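Local coordinates for fiber protein (Human adenovirus 21, PDB 3L88) that forms the receptor-binding knob of the viral fiber, which attaches the virion to host cells and binds the receptor CD46, at residues 22-27 with 70-75. Numbering follows the deposited sequence.
Sequences CQIVEN and IQLRLY
Ile24 and Ile70 bring the two backbones nearest, their CA atoms 6.4 Å apart, as the irregular segment 22-27 runs beside strand residues 70-75 without pairing with them as a strand. Contact is made mostly by side chains, apolar on the buried side and charged at the surface. Ile24 lays CG2 against CG1 of Ile70 at 4.0 Å, and the two branched chains cross obliquely. Both have nearly the same first torsion, with CG1 beside the backbone N and CG2 anti to it, and CG2 of Ile70 also packs on both gamma carbons of Ile24. Leu72 divides its methyls between neighbours: CD1 meets SG of Cys22 at 4.1 Å, while CD2 lies 3.9 Å from the carbonyl O of Gln23 and also approaches CG1 of Ile24. At the outer end Glu26 and Arg73 cross at about a right angle and form a salt bridge, OE2 of Glu26 to NH2 of Arg73 at 2.9 Å. The carboxylate reaches the edge of the guanidinium near its plane, the two planes 22° apart, but the hydrogen bond is weak, bent to 127° at the hydrogen. NE2 of Gln71 binds Glu170. Asn88 ties the segments together, its ND2 bonding the Gln23 carbonyl and its OD1 the Arg73 amide. The arrangement joins the loop between strands 11-13 and 33-42 to the outermost strand, 67-76, of the four-stranded sheet of the knob's beta-sandwich. Leu35 and Leu52, from strands 33-42 and 45-54 of the other sheet, add to the apolar cluster, while strand 165-174 pairs with strand 67-76.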
# COMPACT_ATOMS: atom_id res chain seq x y z
N CYS C 22 -23.75 -0.87 7.53
CA CYS C 22 -23.77 -1.80 6.40
C CYS C 22 -24.34 -3.17 6.78
O CYS C 22 -24.58 -3.44 7.96
CB CYS C 22 -22.37 -1.97 5.81
SG CYS C 22 -21.28 -2.96 6.85
N GLN C 23 -24.53 -4.03 5.78
CA GLN C 23 -25.15 -5.33 6.00
C GLN C 23 -24.34 -6.48 5.41
O GLN C 23 -24.33 -6.70 4.20
CB GLN C 23 -26.58 -5.35 5.46
CG GLN C 23 -27.49 -4.36 6.16
CD GLN C 23 -28.95 -4.60 5.84
OE1 GLN C 23 -29.30 -4.96 4.71
NE2 GLN C 23 -29.82 -4.38 6.82
N ILE C 24 -23.66 -7.22 6.28
CA ILE C 24 -22.83 -8.34 5.87
C ILE C 24 -23.67 -9.56 5.49
O ILE C 24 -23.47 -10.15 4.44
CB ILE C 24 -21.84 -8.72 7.00
CG1 ILE C 24 -20.82 -7.60 7.19
CG2 ILE C 24 -21.18 -10.06 6.71
CD1 ILE C 24 -20.10 -7.64 8.53
N VAL C 25 -24.62 -9.91 6.35
CA VAL C 25 -25.54 -11.01 6.06
C VAL C 25 -26.72 -10.51 5.25
O VAL C 25 -27.56 -9.78 5.77
CB VAL C 25 -26.05 -11.68 7.36
CG1 VAL C 25 -27.14 -12.70 7.04
CG2 VAL C 25 -24.89 -12.32 8.11
N GLU C 26 -26.78 -10.92 3.99
CA GLU C 26 -27.74 -10.37 3.04
C GLU C 26 -29.12 -10.09 3.64
O GLU C 26 -29.63 -8.98 3.54
CB GLU C 26 -27.88 -11.30 1.83
CG GLU C 26 -28.12 -10.58 0.52
CD GLU C 26 -26.89 -9.83 0.05
OE1 GLU C 26 -25.77 -10.36 0.21
OE2 GLU C 26 -27.05 -8.69 -0.46
N ASN C 27 -29.72 -11.10 4.28
CA ASN C 27 -31.14 -11.07 4.61
C ASN C 27 -31.43 -10.69 6.06
O ASN C 27 -32.44 -11.09 6.62
CB ASN C 27 -31.80 -12.41 4.27
CG ASN C 27 -31.56 -13.47 5.34
OD1 ASN C 27 -32.24 -14.50 5.36
ND2 ASN C 27 -30.61 -13.22 6.23
N ILE C 70 -16.82 -12.33 3.25
CA ILE C 70 -17.65 -11.16 3.47
C ILE C 70 -17.60 -10.27 2.25
O ILE C 70 -16.52 -9.94 1.76
CB ILE C 70 -17.17 -10.36 4.69
CG1 ILE C 70 -17.42 -11.15 5.98
CG2 ILE C 70 -17.85 -8.99 4.73
CD1 ILE C 70 -16.66 -10.62 7.18
N GLN C 71 -18.78 -9.89 1.75
CA GLN C 71 -18.87 -9.11 0.52
C GLN C 71 -19.76 -7.90 0.71
O GLN C 71 -20.93 -8.02 1.07
CB GLN C 71 -19.41 -9.98 -0.62
CG GLN C 71 -19.11 -9.44 -2.01
CD GLN C 71 -19.80 -10.23 -3.11
OE1 GLN C 71 -21.01 -10.11 -3.32
NE2 GLN C 71 -19.03 -11.04 -3.84
N LEU C 72 -19.20 -6.72 0.45
CA LEU C 72 -19.98 -5.49 0.46
C LEU C 72 -19.98 -4.85 -0.93
O LEU C 72 -18.93 -4.49 -1.44
CB LEU C 72 -19.43 -4.50 1.50
CG LEU C 72 -19.30 -5.02 2.93
CD1 LEU C 72 -18.70 -3.96 3.85
CD2 LEU C 72 -20.65 -5.49 3.46
N ARG C 73 -21.16 -4.74 -1.53
CA ARG C 73 -21.31 -4.10 -2.84
C ARG C 73 -21.87 -2.69 -2.70
O ARG C 73 -22.95 -2.49 -2.13
CB ARG C 73 -22.23 -4.93 -3.74
CG ARG C 73 -21.66 -6.27 -4.17
CD ARG C 73 -22.66 -7.06 -4.98
NE ARG C 73 -23.93 -7.19 -4.28
CZ ARG C 73 -24.19 -8.10 -3.34
NH1 ARG C 73 -23.25 -8.97 -2.99
NH2 ARG C 73 -25.38 -8.13 -2.76
N LEU C 74 -21.13 -1.71 -3.21
CA LEU C 74 -21.62 -0.34 -3.22
C LEU C 74 -21.95 0.07 -4.65
O LEU C 74 -21.15 -0.11 -5.55
CB LEU C 74 -20.59 0.62 -2.63
CG LEU C 74 -19.80 0.24 -1.36
CD1 LEU C 74 -19.40 1.51 -0.61
CD2 LEU C 74 -20.58 -0.68 -0.45
N TYR C 75 -23.15 0.61 -4.84
CA TYR C 75 -23.57 1.10 -6.14
C TYR C 75 -23.87 2.59 -6.06
O TYR C 75 -24.46 3.07 -5.09
CB TYR C 75 -24.81 0.34 -6.63
CG TYR C 75 -24.59 -1.15 -6.78
CD1 TYR C 75 -23.85 -1.66 -7.84
CD2 TYR C 75 -25.12 -2.04 -5.86
CE1 TYR C 75 -23.65 -3.02 -7.98
CE2 TYR C 75 -24.93 -3.41 -5.99
CZ TYR C 75 -24.19 -3.89 -7.05
OH TYR C 75 -23.99 -5.24 -7.20